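Local structure of L-asparaginase I (Vibrio cholerae, 2OCD) at residues H5-Y10 with T50-D55; G84-H89 with I113-Q118. The protein probably catalyses the hydrolysis of L-asparagine to L-aspartate and ammonium, working as a homotetramer. All coordinates share one frame; numbering follows the deposited sequence.

Contact 1 (H5-Y10 with T50-D55); sequences HIYIAY and TIHEYD. With ACT (acetate ion), chain F.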
loop_
_atom_site.group_PDB
_atom_site.type_symbol
_atom_site.label_atom_id
_atom_site.label_comp_id
_atom_site.label_asym_id
_atom_site.label_seq_id
_atom_site.Cartn_x
_atom_site.Cartn_y
_atom_site.Cartn_z
ATOM N N HIS B 5 17.512 8.099 31.894
ATOM C CA HIS B 5 17.600 6.736 32.465
ATOM C C HIS B 5 16.222 6.027 32.361
ATOM O O HIS B 5 15.266 6.463 32.982
ATOM C CB HIS B 5 18.019 6.793 33.939
ATOM C CG HIS B 5 18.571 5.506 34.459
ATOM N ND1 HIS B 5 19.633 5.455 35.335
ATOM C CD2 HIS B 5 18.255 4.218 34.181
ATOM C CE1 HIS B 5 19.934 4.192 35.587
ATOM N NE2 HIS B 5 19.116 3.422 34.903
ATOM N N ILE B 6 16.142 4.927 31.615
ATOM C CA ILE B 6 14.864 4.199 31.382
ATOM C C ILE B 6 14.863 2.878 32.105
ATOM O O ILE B 6 15.878 2.178 32.168
ATOM C CB ILE B 6 14.583 3.933 29.894
ATOM C CG1 ILE B 6 14.800 5.230 29.097
ATOM C CG2 ILE B 6 13.164 3.422 29.688
ATOM C CD1 ILE B 6 13.771 6.383 29.443
ATOM N N TYR B 7 13.723 2.553 32.670
ATOM C CA TYR B 7 13.569 1.349 33.418
ATOM C C TYR B 7 12.885 0.343 32.488
ATOM O O TYR B 7 11.829 0.657 31.928
ATOM C CB TYR B 7 12.706 1.644 34.625
ATOM C CG TYR B 7 12.250 0.457 35.402
ATOM C CD1 TYR B 7 13.036 -0.062 36.416
ATOM C CD2 TYR B 7 11.011 -0.110 35.170
ATOM C CE1 TYR B 7 12.615 -1.143 37.159
ATOM C CE2 TYR B 7 10.567 -1.180 35.905
ATOM C CZ TYR B 7 11.368 -1.700 36.897
ATOM O OH TYR B 7 10.943 -2.759 37.647
ATOM N N ILE B 8 13.514 -0.838 32.309
ATOM C CA ILE B 8 12.943 -1.897 31.535
ATOM C C ILE B 8 12.446 -2.961 32.441
ATOM O O ILE B 8 13.207 -3.512 33.250
ATOM C CB ILE B 8 13.951 -2.571 30.689
ATOM C CG1 ILE B 8 14.668 -1.557 29.803
ATOM C CG2 ILE B 8 13.270 -3.626 29.847
ATOM C CD1 ILE B 8 15.890 -2.178 29.135
ATOM N N ALA B 9 11.156 -3.247 32.311
ATOM C CA ALA B 9 10.501 -4.291 33.067
ATOM C C ALA B 9 10.306 -5.490 32.118
ATOM O O ALA B 9 9.489 -5.418 31.182
ATOM C CB ALA B 9 9.165 -3.769 33.556
ATOM N N TYR B 10 11.087 -6.561 32.308
ATOM C CA TYR B 10 10.941 -7.787 31.464
ATOM C C TYR B 10 9.951 -8.633 32.163
ATOM O O TYR B 10 10.303 -9.359 33.082
ATOM C CB TYR B 10 12.263 -8.563 31.261
ATOM C CG TYR B 10 12.118 -9.866 30.516
ATOM C CD1 TYR B 10 11.273 -9.972 29.411
ATOM C CD2 TYR B 10 12.829 -10.985 30.884
ATOM C CE1 TYR B 10 11.130 -11.164 28.706
ATOM C CE2 TYR B 10 12.696 -12.191 30.192
ATOM C CZ TYR B 10 11.853 -12.276 29.106
ATOM O OH TYR B 10 11.669 -13.490 28.424
ATOM N N THR B 50 18.104 0.395 33.340
ATOM C CA THR B 50 18.073 -0.698 34.298
ATOM C C THR B 50 16.927 -1.650 33.919
ATOM O O THR B 50 15.781 -1.228 33.689
ATOM C CB THR B 50 17.802 -0.157 35.714
ATOM O OG1 THR B 50 18.732 0.891 35.986
ATOM C CG2 THR B 50 17.909 -1.248 36.792
ATOM N N ILE B 51 17.256 -2.935 33.878
ATOM C CA ILE B 51 16.308 -3.970 33.596
ATOM C C ILE B 51 16.064 -4.753 34.874
ATOM O O ILE B 51 17.022 -5.100 35.567
ATOM C CB ILE B 51 16.812 -4.877 32.492
ATOM C CG1 ILE B 51 15.783 -5.940 32.150
ATOM C CG2 ILE B 51 18.142 -5.549 32.864
ATOM C CD1 ILE B 51 16.077 -6.605 30.835
ATOM N N HIS B 52 14.770 -4.991 35.161
ATOM C CA HIS B 52 14.317 -5.913 36.170
ATOM C C HIS B 52 13.580 -7.048 35.495
ATOM O O HIS B 52 12.598 -6.833 34.832
ATOM C CB HIS B 52 13.319 -5.221 37.128
ATOM C CG HIS B 52 12.625 -6.158 38.081
ATOM N ND1 HIS B 52 13.307 -6.989 38.945
ATOM C CD2 HIS B 52 11.310 -6.389 38.306
ATOM C CE1 HIS B 52 12.440 -7.685 39.664
ATOM N NE2 HIS B 52 11.218 -7.345 39.294
ATOM N N GLU B 53 14.037 -8.270 35.678
ATOM C CA GLU B 53 13.293 -9.426 35.181
ATOM C C GLU B 53 12.303 -9.911 36.248
ATOM O O GLU B 53 12.661 -10.075 37.425
ATOM C CB GLU B 53 14.240 -10.559 34.780
ATOM C CG GLU B 53 13.509 -11.847 34.554
ATOM C CD GLU B 53 14.351 -12.920 33.895
ATOM O OE1 GLU B 53 15.502 -12.655 33.472
ATOM O OE2 GLU B 53 13.830 -14.050 33.779
ATOM N N TYR B 54 11.073 -10.162 35.829
ATOM C CA TYR B 54 10.007 -10.505 36.768
ATOM C C TYR B 54 10.260 -11.930 37.220
ATOM O O TYR B 54 10.842 -12.728 36.455
ATOM C CB TYR B 54 8.607 -10.354 36.134
ATOM C CG TYR B 54 8.037 -8.968 36.184
ATOM C CD1 TYR B 54 8.844 -7.867 36.088
ATOM C CD2 TYR B 54 6.697 -8.767 36.310
ATOM C CE1 TYR B 54 8.333 -6.600 36.137
ATOM C CE2 TYR B 54 6.157 -7.504 36.368
ATOM C CZ TYR B 54 6.972 -6.416 36.284
ATOM O OH TYR B 54 6.463 -5.121 36.349
ATOM N N ASP B 55 9.864 -12.220 38.462
ATOM C CA ASP B 55 10.057 -13.523 39.073
ATOM C C ASP B 55 8.855 -13.790 40.003
ATOM O O ASP B 55 8.869 -13.433 41.175
ATOM C CB ASP B 55 11.412 -13.565 39.827
ATOM C CG ASP B 55 11.732 -14.948 40.407
ATOM O OD1 ASP B 55 11.029 -15.921 40.049
ATOM O OD2 ASP B 55 12.690 -15.062 41.219
HETATM C C ACT F . 8.199 -7.575 40.398
HETATM O O ACT F . 8.800 -8.687 40.316
HETATM O OXT ACT F . 7.036 -7.574 39.940
HETATM C CH3 ACT F . 8.802 -6.333 41.007
#

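Contact 2 (G84-H89 with I113-Q118); sequences GFVILH and IVTGSQ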
loop_
_atom_site.group_PDB
_atom_site.type_symbol
_atom_site.label_atom_id
_atom_site.label_comp_id
_atom_site.label_asym_id
_atom_site.label_seq_id
_atom_site.Cartn_x
_atom_site.Cartn_y
_atom_site.Cartn_z
ATOM N N GLY B 84 11.546 7.388 32.132
ATOM C CA GLY B 84 10.618 6.680 31.264
ATOM C C GLY B 84 10.627 5.172 31.532
ATOM O O GLY B 84 11.363 4.678 32.399
ATOM N N PHE B 85 9.787 4.429 30.822
ATOM C CA PHE B 85 9.597 3.012 31.126
ATOM C C PHE B 85 9.267 2.249 29.899
ATOM O O PHE B 85 8.435 2.706 29.134
ATOM C CB PHE B 85 8.458 2.877 32.113
ATOM C CG PHE B 85 8.647 3.733 33.327
ATOM C CD1 PHE B 85 9.343 3.252 34.411
ATOM C CD2 PHE B 85 8.189 5.045 33.344
ATOM C CE1 PHE B 85 9.548 4.021 35.474
ATOM C CE2 PHE B 85 8.414 5.825 34.404
ATOM C CZ PHE B 85 9.098 5.316 35.482
ATOM N N VAL B 86 9.917 1.097 29.721
ATOM C CA VAL B 86 9.616 0.132 28.666
ATOM C C VAL B 86 9.228 -1.191 29.269
ATOM O O VAL B 86 9.977 -1.766 30.032
ATOM C CB VAL B 86 10.838 -0.150 27.756
ATOM C CG1 VAL B 86 10.509 -1.249 26.690
ATOM C CG2 VAL B 86 11.288 1.133 27.069
ATOM N N ILE B 87 8.063 -1.700 28.892
ATOM C CA ILE B 87 7.569 -2.946 29.433
ATOM C C ILE B 87 7.692 -3.974 28.317
ATOM O O ILE B 87 6.974 -3.900 27.303
ATOM C CB ILE B 87 6.103 -2.796 29.898
ATOM C CG1 ILE B 87 6.012 -1.897 31.132
ATOM C CG2 ILE B 87 5.462 -4.142 30.233
ATOM C CD1 ILE B 87 4.627 -1.173 31.294
ATOM N N LEU B 88 8.611 -4.923 28.503
ATOM C CA LEU B 88 8.707 -6.122 27.630
ATOM C C LEU B 88 7.706 -7.158 28.046
ATOM O O LEU B 88 7.560 -7.442 29.195
ATOM C CB LEU B 88 10.108 -6.747 27.631
ATOM C CG LEU B 88 11.210 -5.796 27.169
ATOM C CD1 LEU B 88 12.580 -6.546 27.176
ATOM C CD2 LEU B 88 10.805 -5.136 25.746
ATOM N N HIS B 89 7.036 -7.723 27.067
ATOM C CA HIS B 89 5.756 -8.420 27.237
ATOM C C HIS B 89 5.581 -9.382 26.056
ATOM O O HIS B 89 6.061 -9.124 24.988
ATOM C CB HIS B 89 4.648 -7.370 27.230
ATOM C CG HIS B 89 3.320 -7.865 27.705
ATOM N ND1 HIS B 89 2.592 -8.828 27.036
ATOM C CD2 HIS B 89 2.566 -7.493 28.767
ATOM C CE1 HIS B 89 1.452 -9.029 27.671
ATOM N NE2 HIS B 89 1.412 -8.225 28.718
ATOM N N ILE B 113 6.055 2.573 27.329
ATOM C CA ILE B 113 6.049 1.921 26.054
ATOM C C ILE B 113 6.117 0.421 26.284
ATOM O O ILE B 113 7.114 -0.101 26.794
ATOM C CB ILE B 113 7.272 2.318 25.236
ATOM C CG1 ILE B 113 7.430 3.834 25.134
ATOM C CG2 ILE B 113 7.144 1.788 23.840
ATOM C CD1 ILE B 113 8.529 4.258 24.076
ATOM N N VAL B 114 5.061 -0.271 25.891
ATOM C CA VAL B 114 5.005 -1.736 25.892
ATOM C C VAL B 114 5.532 -2.258 24.542
ATOM O O VAL B 114 5.127 -1.787 23.484
ATOM C CB VAL B 114 3.557 -2.217 26.093
ATOM C CG1 VAL B 114 3.469 -3.755 26.118
ATOM C CG2 VAL B 114 2.971 -1.561 27.348
ATOM N N THR B 115 6.462 -3.202 24.579
ATOM C CA THR B 115 6.954 -3.793 23.347
ATOM C C THR B 115 7.377 -5.233 23.540
ATOM O O THR B 115 7.264 -5.803 24.628
ATOM C CB THR B 115 8.078 -2.913 22.717
ATOM O OG1 THR B 115 8.335 -3.329 21.363
ATOM C CG2 THR B 115 9.320 -2.965 23.479
ATOM N N GLY B 116 7.847 -5.826 22.462
ATOM C CA GLY B 116 8.204 -7.245 22.444
ATOM C C GLY B 116 8.743 -7.609 21.081
ATOM O O GLY B 116 9.159 -6.738 20.290
ATOM N N SER B 117 8.737 -8.903 20.791
ATOM C CA SER B 117 9.158 -9.388 19.511
ATOM C C SER B 117 8.617 -10.799 19.233
ATOM O O SER B 117 8.207 -11.507 20.129
ATOM C CB SER B 117 10.687 -9.362 19.442
ATOM O OG SER B 117 11.252 -10.473 20.137
ATOM N N GLN B 118 8.584 -11.161 17.953
ATOM C CA GLN B 118 8.197 -12.497 17.533
ATOM C C GLN B 118 9.343 -13.436 17.763
ATOM O O GLN B 118 9.129 -14.584 18.056
ATOM C CB GLN B 118 7.887 -12.552 16.027
ATOM C CG GLN B 118 6.665 -11.797 15.600
ATOM C CD GLN B 118 6.457 -11.830 14.065
ATOM O OE1 GLN B 118 6.168 -10.785 13.434
ATOM N NE2 GLN B 118 6.611 -13.029 13.461
#

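Contact 1 (H5-Y10 with T50-D55)
Segment 50-55, from edge strand 48-58, pairs in parallel with segment 5-10 in the sheet of the N-terminal asparaginase region, Ile8 lying beside Ile51 and Tyr10 beside Glu53. Five backbone hydrogen bonds join them, the first from Thr50 N to Ile6 O. Ile8 uses both its N and its O on this neighbour, its N donating to Thr50 O (2.7 Å) and its O receiving His52 N (2.9 Å), and Tyr10 bonds in the same way to His52 O and Tyr54 N. Ile8 O also takes a CA-H...O contact from Ile51 CA. At the start of the pairing the His5 ring, its CG anti to the backbone N (chi1 -160°), brings NE2 edge-on to Thr50 OG1 at 2.8 Å, a bent hydrogen bond.

On the face of Tyr7, Ala9 and His52, the Tyr7 and His52 side chains run side by side, Tyr7 OH packing on His52 CB at 3.5 Å; this hydroxyl has a weak hydrogen bond to Asp74. The Tyr54 ring swings in to put CE1 3.9 Å from Ala9 CB, while its hydroxyl bonds to Asp74 of helix 65-78, which packs on Tyr7, Ala9 and Tyr54. An acetate, probably from the crystallisation liquor, accepts a nearly straight bond from His52 NE2 and sets OXT over the centre of the Tyr54 ring.

On the other face, Glu53 CG lies 3.8 Å from Tyr10 CD2, with carboxylate and ring planes 71° apart. Both polar ends bond elsewhere, Glu53 OE1 to Phe30 N and Tyr10 OH to Gly13 O, close to the predicted nucleophile Thr14. Such pairing is typical of the parallel part of the mixed N-terminal sheet of asparaginases, whose first strand leads toward the predicted active-site Thr14.

Contact 2 (G84-H89 with I113-Q118)
Thr115 has OG1 anti to its backbone N (chi1 -167°), which places CG2 between the backbone N and the carbonyl carbon and turns this methyl to Leu88 and Val86. It meets Leu88 CD2 at 3.5 Å, the two side chains lying alongside each other, and Val86 CG1 at 3.8 Å. OG1 bonds instead to Phe150 O of the next strand. Helix 127-141 packs on this face, touching Val86 and Thr115.

On the opposite face Val114 CG1, anti to its own N, lies 4.0 Å from His89 CB, and Ile87 CB faces Val114 CG2; helix 94-104 covers this side, and its Thr97 bonds to His89 NE2.

The parallel strands are joined by Ile113 N to Phe85 O, Ile87 N to Ile113 O (2.8 Å) and Thr115 N to Ile87 O (2.9 Å). A weak, bent bond from His89 N to Thr115 O follows where strand 84-88 ends; the same oxygen receives a CA-H...O contact from Leu88 CA.

With helix 94-104 in the connection, the pair forms a beta-alpha-beta unit of the asparaginase fold, whose C-terminal strand ends lie by the predicted substrate-binding residues Ser60 and Thr91.

Overall arrangement
Contacts 1 and 2 are neighbouring parallel strand pairs of one sheet, their centres about 10 Å apart. Strand 5-12 lies next to strand 84-88, and probable backbone hydrogen bonds from Val86 N to Tyr7 O and from Leu88 N to Ala9 O join the two contacts. Contact 1 includes the edge strand and is partly buried: a His5-Thr50 side-chain bond adds to its backbone bonds, while Glu53, Tyr10 and Tyr54 send their polar ends to other parts of the chain, and an acetate binds at its exposed His52. Contact 2 lies deeper, between helices 94-104 and 127-141; all its touching residues are buried, and methyl groups carry most of its side-chain contacts. Both end near predicted active-site residues.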